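PDB 4GF2: erythrocyte binding antigen 140 from Plasmodium falciparum, which probably binds a sialic-acid-bearing host receptor, glycophorin C, on the red blood cell through its Duffy-binding-like region during parasite invasion. Local coordinates for residues T286-F291 against H367-S372; Y381-K386 against C392-N397; V456-A459 against N463-T466. The protein carries 3 engineered substitutions. All coordinates share one frame; numbering follows the deposited sequence.

Interaction 1. Residues T286-F291 against H367-S372; sequences TIIKSF and HLLGAS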
ATOM      1  N   THR A 286      -1.431  11.727  -2.524  1.00 47.92           N
ATOM      2  CA  THR A 286      -0.724  12.977  -2.773  1.00 50.63           C
ATOM      3  C   THR A 286      -0.513  13.790  -1.491  1.00 52.23           C
ATOM      4  O   THR A 286       0.592  14.254  -1.223  1.00 55.09           O
ATOM      5  CB  THR A 286      -1.468  13.838  -3.809  1.00 51.30           C
ATOM      6  OG1 THR A 286      -1.579  13.113  -5.039  1.00 51.54           O
ATOM      7  CG2 THR A 286      -0.725  15.141  -4.060  1.00 54.00           C
ATOM      8  N   ILE A 287      -1.567  13.958  -0.699  1.00 51.16           N
ATOM      9  CA  ILE A 287      -1.461  14.752   0.523  1.00 52.71           C
ATOM     10  C   ILE A 287      -0.615  14.027   1.570  1.00 47.95           C
ATOM     11  O   ILE A 287       0.172  14.649   2.284  1.00 50.89           O
ATOM     12  CB  ILE A 287      -2.840  15.091   1.121  1.00 58.60           C
ATOM     13  CG1 ILE A 287      -3.705  15.806   0.080  1.00 67.98           C
ATOM     14  CG2 ILE A 287      -2.676  15.974   2.350  1.00 56.56           C
ATOM     15  CD1 ILE A 287      -5.015  16.352   0.626  1.00 73.42           C
ATOM     16  N   ILE A 288      -0.774  12.713   1.657  1.00 42.37           N
ATOM     17  CA  ILE A 288       0.009  11.931   2.602  1.00 40.37           C
ATOM     18  C   ILE A 288       1.493  12.146   2.337  1.00 41.56           C
ATOM     19  O   ILE A 288       2.289  12.276   3.266  1.00 41.91           O
ATOM     20  CB  ILE A 288      -0.312  10.432   2.505  1.00 40.29           C
ATOM     21  CG1 ILE A 288      -1.732  10.160   3.008  1.00 39.36           C
ATOM     22  CG2 ILE A 288       0.678   9.622   3.330  1.00 41.77           C
ATOM     23  CD1 ILE A 288      -2.229   8.750   2.722  1.00 39.81           C
ATOM     24  N   LYS A 289       1.857  12.189   1.060  1.00 43.12           N
ATOM     25  CA  LYS A 289       3.254  12.343   0.679  1.00 45.58           C
ATOM     26  C   LYS A 289       3.760  13.728   1.053  1.00 47.62           C
ATOM     27  O   LYS A 289       4.909  13.887   1.459  1.00 49.21           O
ATOM     28  CB  LYS A 289       3.437  12.097  -0.816  1.00 46.34           C
ATOM     29  CG  LYS A 289       3.348  10.637  -1.217  1.00 46.67           C
ATOM     30  CD  LYS A 289       3.686  10.454  -2.690  1.00 50.96           C
ATOM     31  CE  LYS A 289       3.523   9.007  -3.132  1.00 52.90           C
ATOM     32  NZ  LYS A 289       3.912   8.815  -4.562  1.00 56.27           N
ATOM     33  N   SER A 290       2.894  14.728   0.920  1.00 47.62           N
ATOM     34  CA  SER A 290       3.240  16.090   1.305  1.00 50.22           C
ATOM     35  C   SER A 290       3.484  16.172   2.809  1.00 49.90           C
ATOM     36  O   SER A 290       4.483  16.740   3.255  1.00 52.25           O
ATOM     37  CB  SER A 290       2.128  17.057   0.902  1.00 51.38           C
ATOM     38  OG  SER A 290       2.460  18.387   1.259  1.00 54.91           O
ATOM     39  N   PHE A 291       2.569  15.591   3.583  1.00 48.33           N
ATOM     40  CA  PHE A 291       2.637  15.628   5.041  1.00 50.45           C
ATOM     41  C   PHE A 291       3.802  14.824   5.614  1.00 54.20           C
ATOM     42  O   PHE A 291       4.299  15.135   6.695  1.00 56.41           O
ATOM     43  CB  PHE A 291       1.329  15.106   5.642  1.00 47.22           C
ATOM     44  CG  PHE A 291       0.267  16.158   5.796  1.00 46.99           C
ATOM     45  CD1 PHE A 291      -0.299  16.762   4.687  1.00 48.23           C
ATOM     46  CD2 PHE A 291      -0.174  16.529   7.053  1.00 45.60           C
ATOM     47  CE1 PHE A 291      -1.281  17.726   4.831  1.00 48.29           C
ATOM     48  CE2 PHE A 291      -1.156  17.494   7.203  1.00 45.66           C
ATOM     49  CZ  PHE A 291      -1.710  18.089   6.092  1.00 47.16           C
ATOM     50  N   HIS A 367      -6.035   5.062   3.469  1.00 37.62           N
ATOM     51  CA  HIS A 367      -7.307   5.642   3.885  1.00 35.56           C
ATOM     52  C   HIS A 367      -7.244   6.220   5.296  1.00 36.15           C
ATOM     53  O   HIS A 367      -7.777   7.299   5.559  1.00 38.66           O
ATOM     54  CB  HIS A 367      -8.430   4.610   3.826  1.00 34.64           C
ATOM     55  CG  HIS A 367      -9.757   5.153   4.254  1.00 36.62           C
ATOM     56  ND1 HIS A 367     -10.731   5.530   3.355  1.00 38.78           N
ATOM     57  CD2 HIS A 367     -10.261   5.409   5.485  1.00 37.79           C
ATOM     58  CE1 HIS A 367     -11.782   5.987   4.013  1.00 39.56           C
ATOM     59  NE2 HIS A 367     -11.522   5.926   5.307  1.00 38.95           N
ATOM     60  N   LEU A 368      -6.608   5.497   6.208  1.00 35.21           N
ATOM     61  CA  LEU A 368      -6.536   5.935   7.594  1.00 36.05           C
ATOM     62  C   LEU A 368      -5.778   7.249   7.703  1.00 36.74           C
ATOM     63  O   LEU A 368      -6.205   8.171   8.395  1.00 37.75           O
ATOM     64  CB  LEU A 368      -5.857   4.873   8.452  1.00 38.54           C
ATOM     65  CG  LEU A 368      -5.645   5.284   9.907  1.00 39.96           C
ATOM     66  CD1 LEU A 368      -6.978   5.654  10.532  1.00 35.99           C
ATOM     67  CD2 LEU A 368      -4.967   4.168  10.683  1.00 44.30           C
ATOM     68  N   LEU A 369      -4.649   7.331   7.014  1.00 37.22           N
ATOM     69  CA  LEU A 369      -3.839   8.535   7.040  1.00 40.48           C
ATOM     70  C   LEU A 369      -4.608   9.703   6.431  1.00 43.85           C
ATOM     71  O   LEU A 369      -4.465  10.845   6.866  1.00 46.49           O
ATOM     72  CB  LEU A 369      -2.529   8.301   6.290  1.00 41.76           C
ATOM     73  CG  LEU A 369      -1.633   7.222   6.901  1.00 42.79           C
ATOM     74  CD1 LEU A 369      -0.477   6.894   5.971  1.00 42.72           C
ATOM     75  CD2 LEU A 369      -1.116   7.668   8.257  1.00 46.63           C
ATOM     76  N   GLY A 370      -5.424   9.412   5.424  1.00 44.28           N
ATOM     77  CA  GLY A 370      -6.240  10.435   4.796  1.00 44.85           C
ATOM     78  C   GLY A 370      -7.212  11.030   5.794  1.00 43.07           C
ATOM     79  O   GLY A 370      -7.288  12.249   5.970  1.00 45.38           O
ATOM     80  N   ALA A 371      -7.957  10.161   6.462  1.00 38.72           N
ATOM     81  CA  ALA A 371      -8.904  10.599   7.472  1.00 36.64           C
ATOM     82  C   ALA A 371      -8.193  11.405   8.558  1.00 37.86           C
ATOM     83  O   ALA A 371      -8.693  12.439   9.004  1.00 39.39           O
ATOM     84  CB  ALA A 371      -9.613   9.402   8.074  1.00 34.75           C
ATOM     85  N   SER A 372      -7.026  10.928   8.977  1.00 38.16           N
ATOM     86  CA  SER A 372      -6.262  11.583  10.033  1.00 40.41           C
ATOM     87  C   SER A 372      -5.849  12.991   9.621  1.00 42.06           C
ATOM     88  O   SER A 372      -5.909  13.932  10.421  1.00 45.19           O
ATOM     89  CB  SER A 372      -5.017  10.765  10.372  1.00 43.40           C
ATOM     90  OG  SER A 372      -5.363   9.488  10.876  1.00 43.32           O
TER
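Ile288 and Leu369 meet where helix 285-293 packs on helix 361-382, a plain helix-helix contact of the mostly helical Duffy-binding-like fold. The tight part is small. The tip of the isoleucine, CD1, lies 3.6 Å from CB of Leu369, and its CG2 branch comes to 4.0 Å from Leu369 CD1, so both arms of the isoleucine rest on one leucine. The two side chains cross at about a right angle. Ile288 CG1 stands beside the backbone N, and the chain then runs out extended (chi2 170°), which carries CD1 across to the other helix. There it also reaches the bare backbone of Gly370, with CD1 4.2 Å from Gly370 N. The helices come close at this point: the CA atoms of Ile288 and Leu369 are 6.8 Å apart. All three touching residues are buried; the side-chain contact is apolar, with no hydrogen bond across. The packing around Ile288 also borders a bound glycerol, probably from the crystallisation liquor, about 4 Å from its side chain.

Away from this spot the pairing is looser. Lys289 is exposed to solvent and forms a salt bridge with Asp280. On the second helix Ser372, which takes no part in this contact, packs on Val453 and Met457 of helix 435-457. The Ser372 hydroxyl bonds back to its own helix: OG donates to Leu368 O at 2.9 Å, from 41° above the carbonyl plane, and this oxygen also accepts from Ser372 N.

Interaction 2. Residues Y381-K386 against C392-N397; sequences YKYKEK and CSIIQN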
ATOM      1  N   TYR A 381      -8.777  24.269  11.380  1.00 59.21           N
ATOM      2  CA  TYR A 381      -9.565  25.330  10.772  1.00 63.54           C
ATOM      3  C   TYR A 381     -10.641  25.836  11.729  1.00 66.91           C
ATOM      4  O   TYR A 381     -10.925  27.033  11.782  1.00 74.48           O
ATOM      5  CB  TYR A 381     -10.210  24.844   9.475  1.00 63.48           C
ATOM      6  CG  TYR A 381     -11.027  25.907   8.779  1.00 68.64           C
ATOM      7  CD1 TYR A 381     -10.414  26.891   8.014  1.00 73.39           C
ATOM      8  CD2 TYR A 381     -12.410  25.931   8.892  1.00 69.36           C
ATOM      9  CE1 TYR A 381     -11.158  27.867   7.379  1.00 76.39           C
ATOM     10  CE2 TYR A 381     -13.161  26.904   8.261  1.00 72.49           C
ATOM     11  CZ  TYR A 381     -12.531  27.870   7.506  1.00 75.44           C
ATOM     12  OH  TYR A 381     -13.276  28.838   6.875  1.00 78.00           O
ATOM     13  N   LYS A 382     -11.232  24.921  12.488  1.00 62.40           N
ATOM     14  CA  LYS A 382     -12.313  25.272  13.402  1.00 62.87           C
ATOM     15  C   LYS A 382     -11.789  26.053  14.597  1.00 64.09           C
ATOM     16  O   LYS A 382     -12.420  27.005  15.051  1.00 67.04           O
ATOM     17  CB  LYS A 382     -13.037  24.012  13.882  1.00 63.28           C
ATOM     18  CG  LYS A 382     -14.186  24.281  14.847  1.00 69.76           C
ATOM     19  CD  LYS A 382     -15.261  25.143  14.200  1.00 76.44           C
ATOM     20  CE  LYS A 382     -16.369  25.497  15.177  1.00 83.18           C
ATOM     21  NZ  LYS A 382     -17.094  24.295  15.669  1.00 83.60           N
ATOM     22  N   TYR A 383     -10.623  25.653  15.094  1.00 62.24           N
ATOM     23  CA  TYR A 383     -10.088  26.212  16.331  1.00 63.63           C
ATOM     24  C   TYR A 383      -8.769  26.956  16.131  1.00 65.36           C
ATOM     25  O   TYR A 383      -7.941  27.016  17.042  1.00 65.11           O
ATOM     26  CB  TYR A 383      -9.897  25.088  17.349  1.00 62.72           C
ATOM     27  CG  TYR A 383     -11.158  24.301  17.610  1.00 61.70           C
ATOM     28  CD1 TYR A 383     -12.138  24.789  18.462  1.00 66.11           C
ATOM     29  CD2 TYR A 383     -11.373  23.074  17.002  1.00 57.93           C
ATOM     30  CE1 TYR A 383     -13.294  24.077  18.703  1.00 66.19           C
ATOM     31  CE2 TYR A 383     -12.524  22.355  17.238  1.00 58.25           C
ATOM     32  CZ  TYR A 383     -13.481  22.860  18.088  1.00 63.41           C
ATOM     33  OH  TYR A 383     -14.630  22.146  18.325  1.00 64.80           O
ATOM     34  N   LYS A 384      -8.584  27.540  14.952  1.00 70.29           N
ATOM     35  CA  LYS A 384      -7.333  28.220  14.623  1.00 78.78           C
ATOM     36  C   LYS A 384      -7.043  29.402  15.550  1.00 84.38           C
ATOM     37  O   LYS A 384      -5.898  29.841  15.660  1.00 88.13           O
ATOM     38  CB  LYS A 384      -7.340  28.688  13.160  1.00 84.44           C
ATOM     39  CG  LYS A 384      -8.439  29.682  12.811  1.00 91.62           C
ATOM     40  CD  LYS A 384      -8.556  29.868  11.302  1.00 96.17           C
ATOM     41  CE  LYS A 384      -9.544  30.970  10.940  1.00102.13           C
ATOM     42  NZ  LYS A 384     -10.922  30.697  11.442  1.00102.14           N
ATOM     43  N   GLU A 385      -8.072  29.908  16.223  1.00 85.67           N
ATOM     44  CA  GLU A 385      -7.915  31.073  17.091  1.00 90.50           C
ATOM     45  C   GLU A 385      -7.606  30.710  18.546  1.00 88.05           C
ATOM     46  O   GLU A 385      -7.526  31.588  19.402  1.00 89.04           O
ATOM     47  CB  GLU A 385      -9.166  31.950  17.034  1.00 95.35           C
ATOM     48  CG  GLU A 385      -9.334  32.709  15.728  1.00100.17           C
ATOM     49  CD  GLU A 385     -10.400  33.783  15.813  1.00107.22           C
ATOM     50  OE1 GLU A 385     -11.138  33.811  16.821  1.00110.09           O
ATOM     51  OE2 GLU A 385     -10.498  34.604  14.878  1.00110.02           O
ATOM     52  N   LYS A 386      -7.431  29.421  18.823  1.00 85.09           N
ATOM     53  CA  LYS A 386      -7.074  28.975  20.167  1.00 86.52           C
ATOM     54  C   LYS A 386      -5.560  28.915  20.332  1.00 89.30           C
ATOM     55  O   LYS A 386      -4.819  28.998  19.355  1.00 89.77           O
ATOM     56  CB  LYS A 386      -7.690  27.606  20.459  1.00 81.09           C
ATOM     57  CG  LYS A 386      -9.175  27.661  20.780  1.00 78.93           C
ATOM     58  CD  LYS A 386      -9.692  26.326  21.291  1.00 74.90           C
ATOM     59  CE  LYS A 386     -11.124  26.435  21.790  1.00 75.03           C
ATOM     60  NZ  LYS A 386     -11.236  27.285  23.007  1.00 80.40           N
ATOM     61  N   CYS A 392      -3.257  21.670  20.632  1.00 68.12           N
ATOM     62  CA  CYS A 392      -2.517  20.434  20.834  1.00 64.52           C
ATOM     63  C   CYS A 392      -3.416  19.350  21.416  1.00 60.69           C
ATOM     64  O   CYS A 392      -3.489  18.246  20.881  1.00 56.96           O
ATOM     65  CB  CYS A 392      -1.330  20.665  21.766  1.00 68.56           C
ATOM     66  SG  CYS A 392      -0.497  19.142  22.247  1.00 66.83           S
ATOM     67  N   SER A 393      -4.096  19.666  22.514  1.00 63.71           N
ATOM     68  CA  SER A 393      -4.931  18.681  23.193  1.00 64.68           C
ATOM     69  C   SER A 393      -6.136  18.264  22.345  1.00 60.13           C
ATOM     70  O   SER A 393      -6.560  17.112  22.394  1.00 58.05           O
ATOM     71  CB  SER A 393      -5.381  19.201  24.563  1.00 72.17           C
ATOM     72  OG  SER A 393      -6.033  20.454  24.463  1.00 75.35           O
ATOM     73  N   ILE A 394      -6.674  19.191  21.559  1.00 59.14           N
ATOM     74  CA  ILE A 394      -7.812  18.887  20.695  1.00 56.43           C
ATOM     75  C   ILE A 394      -7.433  17.893  19.598  1.00 55.62           C
ATOM     76  O   ILE A 394      -8.234  17.034  19.227  1.00 55.87           O
ATOM     77  CB  ILE A 394      -8.375  20.159  20.038  1.00 56.92           C
ATOM     78  CG1 ILE A 394      -9.049  21.040  21.088  1.00 60.03           C
ATOM     79  CG2 ILE A 394      -9.376  19.795  18.956  1.00 53.23           C
ATOM     80  CD1 ILE A 394      -9.544  22.366  20.551  1.00 62.02           C
ATOM     81  N   ILE A 395      -6.219  18.022  19.072  1.00 55.26           N
ATOM     82  CA  ILE A 395      -5.736  17.112  18.039  1.00 51.47           C
ATOM     83  C   ILE A 395      -5.539  15.727  18.636  1.00 52.05           C
ATOM     84  O   ILE A 395      -5.840  14.716  18.001  1.00 49.56           O
ATOM     85  CB  ILE A 395      -4.404  17.601  17.428  1.00 50.23           C
ATOM     86  CG1 ILE A 395      -4.624  18.863  16.590  1.00 50.19           C
ATOM     87  CG2 ILE A 395      -3.764  16.515  16.573  1.00 46.64           C
ATOM     88  CD1 ILE A 395      -5.504  18.656  15.377  1.00 45.91           C
ATOM     89  N   GLN A 396      -5.038  15.686  19.866  1.00 55.03           N
ATOM     90  CA  GLN A 396      -4.794  14.420  20.545  1.00 53.47           C
ATOM     91  C   GLN A 396      -6.100  13.705  20.869  1.00 52.38           C
ATOM     92  O   GLN A 396      -6.151  12.477  20.865  1.00 50.66           O
ATOM     93  CB  GLN A 396      -3.980  14.634  21.821  1.00 55.49           C
ATOM     94  CG  GLN A 396      -2.506  14.878  21.572  1.00 58.85           C
ATOM     95  CD  GLN A 396      -1.680  14.823  22.846  1.00 66.06           C
ATOM     96  OE1 GLN A 396      -2.182  14.472  23.913  1.00 67.66           O
ATOM     97  NE2 GLN A 396      -0.403  15.170  22.737  1.00 71.88           N
ATOM     98  N   ASN A 397      -7.151  14.472  21.154  1.00 53.21           N
ATOM     99  CA  ASN A 397      -8.467  13.888  21.410  1.00 50.27           C
ATOM    100  C   ASN A 397      -8.929  13.015  20.241  1.00 44.74           C
ATOM    101  O   ASN A 397      -9.296  11.853  20.429  1.00 44.68           O
ATOM    102  CB  ASN A 397      -9.510  14.976  21.694  1.00 50.30           C
ATOM    103  CG  ASN A 397      -9.357  15.596  23.076  1.00 52.07           C
ATOM    104  OD1 ASN A 397      -8.774  14.998  23.983  1.00 53.29           O
ATOM    105  ND2 ASN A 397      -9.899  16.799  23.244  1.00 51.84           N
TER
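Tyr383 and Ile394 are brought together by matching first torsions: in each the leading carbon, CG of the tyrosine (chi1 -56°) and CG1 of the isoleucine, stands anti to the carbonyl carbon and beside the backbone N. Ile394 then continues extended through chi2 (176°), so its CD1 methyl reaches over one face of the tyrosine ring in a CH-pi contact. Ile394 CD1 is 4.1 Å from the centroid of the Tyr383 ring. The line between them is 18° off the ring normal. The methyl is shifted a little toward the CB end, and the closest ring atom, Tyr383 CG, is 3.9 Å from Ile394 CD1. The opposite face of the ring is backed by Lys382 CG, 3.5 Å above its plane, which leaves the phenol sandwiched between its sequence neighbour and the methyl.

The same methyl has a second apolar partner: CD of Lys386 comes to 4.0 Å from Ile394 CD1. Tyr383 and Lys386 are the two ends of a type I beta turn, closed by Lys386 N to Tyr383 O at 3.0 Å, and both point toward the isoleucine. Beyond CD the lysine chain bends at its last torsion, and NZ forms a salt bridge with Glu492 of helix 478-508.

This is a surface contact in the second Duffy-binding domain of the chain. The turn joins helix 361-382 to helix 388-407; Ile394 also rests on Leu379 of the first of these, and Cys392, in the second, is tied by its disulfide to Cys467, just ahead of helix 470-475.

Interaction 3. Residues V456-A459 against N463-T466; sequences VMSA and NKET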
ATOM      1  N   VAL A 456       1.331  12.899  10.736  1.00 51.37           N
ATOM      2  CA  VAL A 456       0.539  13.669   9.782  1.00 53.11           C
ATOM      3  C   VAL A 456      -0.437  14.606  10.487  1.00 55.85           C
ATOM      4  O   VAL A 456      -0.714  15.699   9.994  1.00 61.98           O
ATOM      5  CB  VAL A 456      -0.227  12.765   8.776  1.00 49.23           C
ATOM      6  CG1 VAL A 456       0.744  11.892   7.996  1.00 49.66           C
ATOM      7  CG2 VAL A 456      -1.266  11.914   9.479  1.00 46.74           C
ATOM      8  N   MET A 457      -0.950  14.191  11.641  1.00 50.87           N
ATOM      9  CA  MET A 457      -1.898  15.020  12.380  1.00 47.51           C
ATOM     10  C   MET A 457      -1.189  16.176  13.067  1.00 52.11           C
ATOM     11  O   MET A 457      -1.751  17.259  13.208  1.00 54.28           O
ATOM     12  CB  MET A 457      -2.652  14.191  13.421  1.00 43.02           C
ATOM     13  CG  MET A 457      -3.598  13.157  12.830  1.00 38.89           C
ATOM     14  SD  MET A 457      -4.620  12.379  14.097  1.00 44.86           S
ATOM     15  CE  MET A 457      -5.802  13.677  14.438  1.00 52.73           C
ATOM     16  N   SER A 458       0.049  15.943  13.490  1.00 54.61           N
ATOM     17  CA  SER A 458       0.811  16.947  14.215  1.00 60.62           C
ATOM     18  C   SER A 458       1.358  18.019  13.281  1.00 60.60           C
ATOM     19  O   SER A 458       1.909  19.027  13.733  1.00 63.59           O
ATOM     20  CB  SER A 458       1.965  16.289  14.973  1.00 67.68           C
ATOM     21  OG  SER A 458       2.871  15.652  14.087  1.00 71.04           O
ATOM     22  N   ALA A 459       1.201  17.800  11.980  1.00 57.92           N
ATOM     23  CA  ALA A 459       1.739  18.714  10.978  1.00 59.53           C
ATOM     24  C   ALA A 459       1.013  20.054  10.962  1.00 59.81           C
ATOM     25  O   ALA A 459       1.537  21.042  10.449  1.00 62.89           O
ATOM     26  CB  ALA A 459       1.675  18.075   9.606  1.00 56.86           C
ATOM     27  N   ASN A 463       5.207  24.571  16.309  1.00 93.06           N
ATOM     28  CA  ASN A 463       6.090  23.870  17.235  1.00 97.97           C
ATOM     29  C   ASN A 463       5.512  22.509  17.601  1.00 94.89           C
ATOM     30  O   ASN A 463       4.928  22.340  18.671  1.00 94.91           O
ATOM     31  CB  ASN A 463       6.305  24.699  18.504  1.00106.07           C
ATOM     32  CG  ASN A 463       6.933  26.052  18.223  1.00112.07           C
ATOM     33  OD1 ASN A 463       8.149  26.163  18.063  1.00116.62           O
ATOM     34  ND2 ASN A 463       6.105  27.090  18.170  1.00111.40           N
ATOM     35  N   LYS A 464       5.679  21.539  16.708  1.00 92.69           N
ATOM     36  CA  LYS A 464       5.074  20.222  16.876  1.00 88.56           C
ATOM     37  C   LYS A 464       5.516  19.555  18.177  1.00 93.59           C
ATOM     38  O   LYS A 464       4.708  18.935  18.868  1.00 93.44           O
ATOM     39  CB  LYS A 464       5.412  19.321  15.684  1.00 85.83           C
ATOM     40  CG  LYS A 464       5.095  19.940  14.328  1.00 87.37           C
ATOM     41  CD  LYS A 464       4.964  18.885  13.238  1.00 89.62           C
ATOM     42  CE  LYS A 464       6.225  18.052  13.096  1.00 98.29           C
ATOM     43  NZ  LYS A 464       6.049  16.954  12.104  1.00 98.56           N
ATOM     44  N   GLU A 465       6.795  19.689  18.515  1.00 98.87           N
ATOM     45  CA  GLU A 465       7.340  19.047  19.709  1.00102.25           C
ATOM     46  C   GLU A 465       6.787  19.650  21.000  1.00 99.46           C
ATOM     47  O   GLU A 465       7.083  19.171  22.093  1.00 96.55           O
ATOM     48  CB  GLU A 465       8.867  19.120  19.707  1.00114.32           C
ATOM     49  CG  GLU A 465       9.518  18.300  18.604  1.00119.57           C
ATOM     50  CD  GLU A 465      11.025  18.210  18.752  1.00131.95           C
ATOM     51  OE1 GLU A 465      11.556  18.710  19.766  1.00138.53           O
ATOM     52  OE2 GLU A 465      11.677  17.635  17.855  1.00134.98           O
ATOM     53  N   THR A 466       5.992  20.707  20.872  1.00101.71           N
ATOM     54  CA  THR A 466       5.270  21.256  22.012  1.00105.61           C
ATOM     55  C   THR A 466       4.220  20.252  22.477  1.00 99.76           C
ATOM     56  O   THR A 466       3.854  20.213  23.653  1.00101.77           O
ATOM     57  CB  THR A 466       4.566  22.576  21.644  1.00107.74           C
ATOM     58  OG1 THR A 466       5.541  23.552  21.256  1.00112.75           O
ATOM     59  CG2 THR A 466       3.758  23.108  22.822  1.00110.09           C
TER
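Lys464 lays the aliphatic part of its side chain against the backbone of Ser458 and Ala459. Its CD is the atom that touches most: it lies 3.1 Å from Ser458 O and 3.9 Å from Ala459 CA. The bend at chi3 (-58°) turns the end of the lysine toward the serine side chain, yet NZ stays 4.0 Å from Ser458 OG and no hydrogen bond forms across the contact. Ser458 OG is instead bonded back to Trp454 O and Lys455 O, in the last turn of helix 435-457.

The contact brings the chain leaving helix 435-457 back against its own last residues within a Duffy-binding-like domain; the chain turns back between Ala459 and Lys464, and the 3-10 segment 464-466 follows. Asn463, with a positive phi of 42°, comes just before that segment, and its carbonyl oxygen holds it: Thr466 N donates to Asn463 O at 2.9 Å, with a weak second bond from Thr466 OG1. Further out, Asn463 ND2 is hydrogen-bonded to Glu388 OE2, at the start of helix 388-407, and Thr466 packs on Asn389 of the same helix.

How the interactions relate
Along the chain the three contacts come in series; none nests in or crosses another. Interaction 1 closes the longest loop, with 75 residues between segments 286-291 and 367-372. Helix 361-382, which carries the second of these, then runs into interaction 2, which closes the short connection to helix 388-407. Interaction 3 comes last and closes a three-residue loop after helix 435-457. In space it touches both others. Phe291 CD2 lies 3.5 Å from Ala459 CB on the interaction 1 side. Interactions 1 and 2 share helix 361-382 without touching each other, but Met457 of helix 435-457 touches both, meeting Ser372 of interaction 1 and Ile395 of interaction 2.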